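Local coordinates for protein 5,10-methylenetetrahydrofolate dehydrogenase (Bombyx mori, PDB 5ZF1) that probably catalyses the NADP+-dependent oxidation of 5,10-methylenetetrahydrofolate in one-carbon metabolism, at residues Arg107-Asp111 and Gly121-Ile125; Asp118-Phe122 and Ile137-Thr141; Asp155-Arg159 and Met190-Val194. All blocks are in the same frame, centred on the assembly; numbering follows the deposited sequence. Where two conformers were deposited one is given.

Contact 1 of 3, residues Arg107-Asp111 and Gly121-Ile125; sequences RRVCD and GFHII
How an acidic side chain on one helix can meet the start of the next is illustrated where R107-D111, on helix 106-112, faces G121-I125, which runs through a turn into helix 124-131. The nearest CA atoms are those of D111 and H123, 4.8 Å apart. G121 leads in with positive phi (68/25). At F122 (-94/-9) the carbonyl turns to the first helix and accepts from R107, NH2 to O 2.8 Å; water 1 bridges the same pair, 2.8 Å from both R107 NH1 and F122 O. C110 SG lies 3.7 Å from F122 CB and obliquely 5.4 Å from the ring centroid, a Cys sulfur-aromatic contact. H123, extended at -62/141, is the N-cap residue: with chi1 t its ND1 accepts from I125 N at 3.0 Å, and D111 OD1 lies over one face of the imidazole. I124 opens the helix, its N donating to D111 OD1 at 3.1 Å, while its CG2 covers one face of the R107 guanidinium, 3.5 Å from NH2. R107 (chi1 t, chi2 p) reaches along one turn to D111 (chi1 m), with NE to OD2 at 3.2 Å and NH2 to OD1 at 2.9 Å. Across the dimer interface R107 packs on L134 and I124 on R129, both of the second subunit. The D111 carboxylate thus serves arginine and helix start together, so the salt bridge also holds the arginine for the F122 carbonyl.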
# COMPACT_ATOMS: atom_id res chain seq x y z
N ARG B 107 -13.90 -8.41 6.27
CA ARG B 107 -12.51 -8.79 6.03
C ARG B 107 -12.38 -10.28 5.72
O ARG B 107 -11.66 -10.67 4.79
CB ARG B 107 -11.66 -8.41 7.25
CG ARG B 107 -10.17 -8.47 7.03
CD ARG B 107 -9.72 -7.39 6.07
NE ARG B 107 -9.39 -7.99 4.78
CZ ARG B 107 -9.29 -7.31 3.65
NH1 ARG B 107 -9.48 -6.00 3.65
NH2 ARG B 107 -8.99 -7.95 2.53
N ARG B 108 -13.08 -11.13 6.49
CA ARG B 108 -13.02 -12.56 6.24
C ARG B 108 -13.61 -12.90 4.88
O ARG B 108 -13.10 -13.79 4.17
CB ARG B 108 -13.76 -13.33 7.34
CG ARG B 108 -12.84 -13.94 8.39
CD ARG B 108 -13.63 -14.52 9.55
NE ARG B 108 -12.92 -14.37 10.81
CZ ARG B 108 -13.50 -14.33 12.01
NH1 ARG B 108 -14.82 -14.43 12.11
NH2 ARG B 108 -12.76 -14.18 13.10
N VAL B 109 -14.67 -12.19 4.49
CA VAL B 109 -15.30 -12.43 3.20
C VAL B 109 -14.33 -12.10 2.07
O VAL B 109 -14.13 -12.90 1.14
CB VAL B 109 -16.59 -11.60 3.08
CG1 VAL B 109 -17.21 -11.76 1.70
CG2 VAL B 109 -17.56 -12.01 4.18
N CYS B 110 -13.73 -10.91 2.12
CA CYS B 110 -12.80 -10.50 1.07
C CYS B 110 -11.68 -11.52 0.90
O CYS B 110 -11.30 -11.85 -0.22
CB CYS B 110 -12.22 -9.12 1.39
SG CYS B 110 -13.36 -7.72 1.21
N ASP B 111 -11.16 -12.05 2.02
CA ASP B 111 -10.02 -12.95 1.98
C ASP B 111 -10.39 -14.40 1.73
O ASP B 111 -9.50 -15.23 1.51
CB ASP B 111 -9.20 -12.81 3.27
CG ASP B 111 -8.60 -11.42 3.43
OD1 ASP B 111 -8.40 -10.74 2.40
OD2 ASP B 111 -8.29 -11.00 4.57
N GLY B 121 -10.63 -7.19 -6.35
CA GLY B 121 -9.26 -6.91 -5.96
C GLY B 121 -9.10 -6.57 -4.50
O GLY B 121 -8.12 -5.91 -4.13
N PHE B 122 -10.01 -7.02 -3.65
CA PHE B 122 -9.93 -6.66 -2.24
C PHE B 122 -9.19 -7.68 -1.38
O PHE B 122 -8.90 -7.38 -0.21
CB PHE B 122 -11.33 -6.44 -1.66
CG PHE B 122 -12.04 -5.22 -2.21
CD1 PHE B 122 -11.33 -4.09 -2.62
CD2 PHE B 122 -13.41 -5.22 -2.35
CE1 PHE B 122 -11.99 -2.99 -3.13
CE2 PHE B 122 -14.08 -4.12 -2.86
CZ PHE B 122 -13.38 -3.01 -3.25
N HIS B 123 -8.86 -8.85 -1.91
CA HIS B 123 -8.10 -9.84 -1.15
C HIS B 123 -6.73 -9.28 -0.79
O HIS B 123 -6.09 -8.59 -1.59
CB HIS B 123 -7.95 -11.12 -1.99
CG HIS B 123 -7.46 -12.31 -1.22
ND1 HIS B 123 -6.17 -12.40 -0.75
CD2 HIS B 123 -8.07 -13.46 -0.88
CE1 HIS B 123 -6.02 -13.56 -0.12
NE2 HIS B 123 -7.16 -14.22 -0.19
N ILE B 124 -6.26 -9.58 0.43
CA ILE B 124 -5.01 -8.99 0.89
C ILE B 124 -3.85 -9.32 -0.05
O ILE B 124 -2.95 -8.49 -0.23
CB ILE B 124 -4.69 -9.41 2.35
CG1 ILE B 124 -4.72 -10.93 2.49
CG2 ILE B 124 -5.65 -8.72 3.30
CD1 ILE B 124 -4.11 -11.42 3.80
N ILE B 125 -3.87 -10.50 -0.68
CA ILE B 125 -2.81 -10.84 -1.63
C ILE B 125 -2.87 -9.91 -2.84
O ILE B 125 -1.83 -9.46 -3.34
CB ILE B 125 -2.91 -12.32 -2.05
CG1 ILE B 125 -2.47 -13.21 -0.88
CG2 ILE B 125 -2.05 -12.59 -3.28
CD1 ILE B 125 -2.72 -14.71 -1.10
O HOH W 1 -9.13 -4.92 1.07

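Contact 2 of 3, residues Asp118-Phe122 and Ile137-Thr141; sequences DIDGF and IVPAT
Tight backbone packing with water in the gaps is exemplified by the segment D118-F122 against I137-T141, with the G121 and P139 CA atoms 4.7 Å apart. D118 starts a type I beta turn, its O accepting from G121 N at 2.9 Å and lying 3.2 Å from I137 CG2; H123 N donates to its OD2. I119 O is 3.7 Å from I137 CG2. D120 O receives a CA-H...O contact from P139 CA at 3.3 Å, and water 2 joins D120 O (2.7 Å) and OD1 (2.7 Å) to A140 N (2.9 Å). G121, at 68/25, sets its CA 3.5 Å from I137 O, where a CB would clash; water 3 links G121 O (2.9 Å) to I137 O (2.8 Å). F122, chi1 m, lays CE1 3.9 Å from P139 CB. The positive-phi glycine ending the turn lets this loop before helix 124-131 press on P139, N-cap residue of helix 140-151. N288 of helix 277-298 binds I119 O and V138 O; L95 of strand 93-96 touches I119 and D120.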
# COMPACT_ATOMS: atom_id res chain seq x y z
N ASP B 118 -10.69 -12.94 -7.72
CA ASP B 118 -11.15 -11.83 -6.88
C ASP B 118 -11.29 -10.57 -7.74
O ASP B 118 -10.41 -9.71 -7.79
CB ASP B 118 -10.17 -11.64 -5.73
CG ASP B 118 -10.43 -10.38 -4.92
OD1 ASP B 118 -11.61 -10.01 -4.74
OD2 ASP B 118 -9.42 -9.79 -4.45
N ILE B 119 -12.44 -10.45 -8.41
CA ILE B 119 -12.62 -9.39 -9.40
C ILE B 119 -12.59 -8.00 -8.77
O ILE B 119 -12.18 -7.04 -9.42
CB ILE B 119 -13.94 -9.64 -10.16
CG1 ILE B 119 -13.91 -11.02 -10.79
CG2 ILE B 119 -14.22 -8.54 -11.18
CD1 ILE B 119 -12.70 -11.26 -11.62
N ASP B 120 -13.01 -7.88 -7.50
CA ASP B 120 -12.96 -6.59 -6.81
C ASP B 120 -11.55 -6.23 -6.37
O ASP B 120 -11.32 -5.06 -6.01
CB ASP B 120 -13.86 -6.60 -5.58
CG ASP B 120 -15.22 -5.99 -5.83
OD1 ASP B 120 -15.31 -4.97 -6.55
OD2 ASP B 120 -16.21 -6.53 -5.29
N GLY B 121 -10.63 -7.19 -6.35
CA GLY B 121 -9.26 -6.91 -5.96
C GLY B 121 -9.10 -6.57 -4.50
O GLY B 121 -8.12 -5.91 -4.13
N PHE B 122 -10.01 -7.02 -3.65
CA PHE B 122 -9.93 -6.66 -2.24
C PHE B 122 -9.19 -7.68 -1.38
O PHE B 122 -8.90 -7.38 -0.21
CB PHE B 122 -11.33 -6.44 -1.66
CG PHE B 122 -12.04 -5.22 -2.21
CD1 PHE B 122 -11.33 -4.09 -2.62
CD2 PHE B 122 -13.41 -5.22 -2.35
CE1 PHE B 122 -11.99 -2.99 -3.13
CE2 PHE B 122 -14.08 -4.12 -2.86
CZ PHE B 122 -13.38 -3.01 -3.25
N ILE B 137 -4.85 -7.96 -9.62
CA ILE B 137 -6.21 -7.49 -9.87
C ILE B 137 -6.41 -6.23 -9.04
O ILE B 137 -6.31 -6.27 -7.81
CB ILE B 137 -7.26 -8.55 -9.52
CG1 ILE B 137 -7.00 -9.81 -10.35
CG2 ILE B 137 -8.66 -7.97 -9.76
CD1 ILE B 137 -8.05 -10.90 -10.18
N VAL B 138 -6.67 -5.12 -9.71
CA VAL B 138 -6.74 -3.80 -9.07
C VAL B 138 -8.20 -3.44 -8.78
O VAL B 138 -9.08 -3.74 -9.60
CB VAL B 138 -6.07 -2.75 -9.96
CG1 VAL B 138 -6.17 -1.38 -9.34
CG2 VAL B 138 -4.62 -3.13 -10.24
N PRO B 139 -8.50 -2.81 -7.64
CA PRO B 139 -9.89 -2.43 -7.36
C PRO B 139 -10.46 -1.55 -8.46
O PRO B 139 -9.77 -0.70 -9.03
CB PRO B 139 -9.80 -1.69 -6.02
CG PRO B 139 -8.57 -2.31 -5.38
CD PRO B 139 -7.61 -2.56 -6.49
N ALA B 140 -11.74 -1.76 -8.78
CA ALA B 140 -12.30 -1.28 -10.04
C ALA B 140 -12.48 0.24 -10.05
O ALA B 140 -12.22 0.89 -11.07
CB ALA B 140 -13.63 -1.97 -10.32
N THR B 141 -12.95 0.83 -8.95
CA THR B 141 -13.13 2.28 -8.93
C THR B 141 -11.78 2.99 -9.04
O THR B 141 -11.66 3.98 -9.77
CB THR B 141 -13.87 2.70 -7.66
OG1 THR B 141 -15.17 2.11 -7.64
CG2 THR B 141 -14.04 4.22 -7.62
O HOH W 2 -13.21 -3.32 -6.78
O HOH W 3 -5.68 -5.07 -5.40

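Contact 3 of 3, residues Asp155-Arg159 and Met190-Val194; sequences DTFGR and MDATV. With EDO (1,2-ethanediol), chain I.
The loop D155-R159 lies along M190-V194, with CA atoms 4.7 Å apart for F157-D191 and 4.9 Å for G158-A192. T156, chi1 p, points its CB toward the partner and donates OG1 to M190 O at 2.8 Å; OG1 accepts from 1,2-ethanediol O1 at 2.8 Å, probably a crystallisation additive. A type II beta turn runs from T156 to R159, with G158 third at positive phi (72/8). F157, chi1 t, sets CD2 3.5 Å from D191 CB, and its ring meets Y200 of the second subunit. D191 (62/29, chi1 m) turns its carboxylate to R166 of that subunit. R159 (chi1 m, chi2 p) folds back, NH1 reaching F157 O at 2.8 Å. G158 N donates to D191 O (2.9 Å) and T193 N to R159 O (2.8 Å); water 4 joins G158 O (2.8 Å) and T193 OG1 (2.6 Å), which also meets T201 of the second subunit. Parallel strands 160-164 and 193-197 start adjacent in the Rossmann-type NAD(P)-binding sheet, which V194 continues into that subunit by antiparallel pairing.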
# COMPACT_ATOMS: atom_id res chain seq x y z
N ASP B 155 -1.71 14.65 -17.82
CA ASP B 155 -0.33 14.39 -17.45
C ASP B 155 -0.22 14.13 -15.95
O ASP B 155 -0.65 14.95 -15.14
CB ASP B 155 0.53 15.57 -17.85
CG ASP B 155 0.51 15.76 -19.34
OD1 ASP B 155 1.00 14.82 -19.99
OD2 ASP B 155 -0.02 16.76 -19.83
N THR B 156 0.35 12.98 -15.61
CA THR B 156 0.62 12.61 -14.22
C THR B 156 2.10 12.61 -13.88
O THR B 156 2.47 12.90 -12.74
CB THR B 156 0.05 11.21 -13.92
OG1 THR B 156 0.60 10.24 -14.83
CG2 THR B 156 -1.48 11.21 -14.02
N PHE B 157 2.97 12.30 -14.85
CA PHE B 157 4.39 12.11 -14.57
C PHE B 157 5.03 13.38 -14.00
O PHE B 157 5.10 14.40 -14.69
CB PHE B 157 5.09 11.68 -15.87
CG PHE B 157 6.48 11.22 -15.66
CD1 PHE B 157 7.51 12.14 -15.51
CD2 PHE B 157 6.78 9.86 -15.67
CE1 PHE B 157 8.81 11.72 -15.30
CE2 PHE B 157 8.07 9.43 -15.48
CZ PHE B 157 9.08 10.36 -15.29
N GLY B 158 5.47 13.32 -12.74
CA GLY B 158 6.05 14.48 -12.10
C GLY B 158 5.06 15.58 -11.75
O GLY B 158 5.50 16.66 -11.33
N ARG B 159 3.76 15.34 -11.88
CA ARG B 159 2.77 16.36 -11.54
C ARG B 159 2.33 16.18 -10.08
O ARG B 159 2.45 15.09 -9.52
CB ARG B 159 1.56 16.29 -12.47
CG ARG B 159 1.71 17.16 -13.77
CD ARG B 159 2.89 16.70 -14.60
NE ARG B 159 3.06 17.56 -15.78
CZ ARG B 159 3.79 17.21 -16.83
NH1 ARG B 159 4.38 16.02 -16.85
NH2 ARG B 159 3.88 18.03 -17.87
N MET B 190 2.11 5.78 -13.08
CA MET B 190 1.76 7.16 -13.36
C MET B 190 2.79 8.17 -12.86
O MET B 190 2.88 9.26 -13.43
CB MET B 190 0.39 7.47 -12.75
CG MET B 190 -0.54 6.29 -12.85
SD MET B 190 -2.24 6.83 -12.93
CE MET B 190 -2.39 7.29 -14.65
N ASP B 191 3.55 7.84 -11.82
CA ASP B 191 4.72 8.63 -11.41
C ASP B 191 4.36 10.06 -11.02
O ASP B 191 5.17 10.97 -11.11
CB ASP B 191 5.79 8.64 -12.53
CG ASP B 191 6.57 7.33 -12.60
OD1 ASP B 191 7.24 7.02 -11.60
OD2 ASP B 191 6.50 6.60 -13.63
N ALA B 192 3.15 10.27 -10.51
CA ALA B 192 2.83 11.57 -9.92
C ALA B 192 3.42 11.68 -8.51
O ALA B 192 3.74 10.69 -7.86
CB ALA B 192 1.31 11.76 -9.85
N THR B 193 3.55 12.93 -8.05
CA THR B 193 3.88 13.25 -6.66
C THR B 193 2.55 13.38 -5.92
O THR B 193 1.80 14.32 -6.17
CB THR B 193 4.66 14.56 -6.59
OG1 THR B 193 5.85 14.45 -7.40
CG2 THR B 193 5.07 14.87 -5.13
N VAL B 194 2.26 12.48 -4.98
CA VAL B 194 0.90 12.32 -4.46
C VAL B 194 0.87 12.79 -3.02
O VAL B 194 1.72 12.38 -2.23
CB VAL B 194 0.43 10.86 -4.54
CG1 VAL B 194 -0.94 10.70 -3.91
CG2 VAL B 194 0.37 10.39 -5.99
C1 EDO I . 0.71 7.98 -17.93
O1 EDO I . -0.12 8.72 -17.03
C2 EDO I . 2.05 7.63 -17.27
O2 EDO I . 2.96 8.72 -17.37
O HOH W 4 5.64 16.80 -8.49

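The three contacts illustrate how one chain can be tied together both locally and across a dimer. Contacts 1 and 2 form a continuous unit: they share G121 and F122, their centres are about 10 Å apart, and H123 N of contact 1 donates to D118 OD2 of contact 2 at 2.8 Å. Together they lie where the catalytic and NAD(P)-binding family regions join in sequence. Contact 3, in the latter region, follows along the chain, its centre about 22 Å from that of contact 2 and about 29 Å from that of contact 1; the nearest atoms are about 10 Å and about 17 Å away. Contacts 1 and 3 both touch the second subunit, whereas no other chain reaches the segments of contact 2.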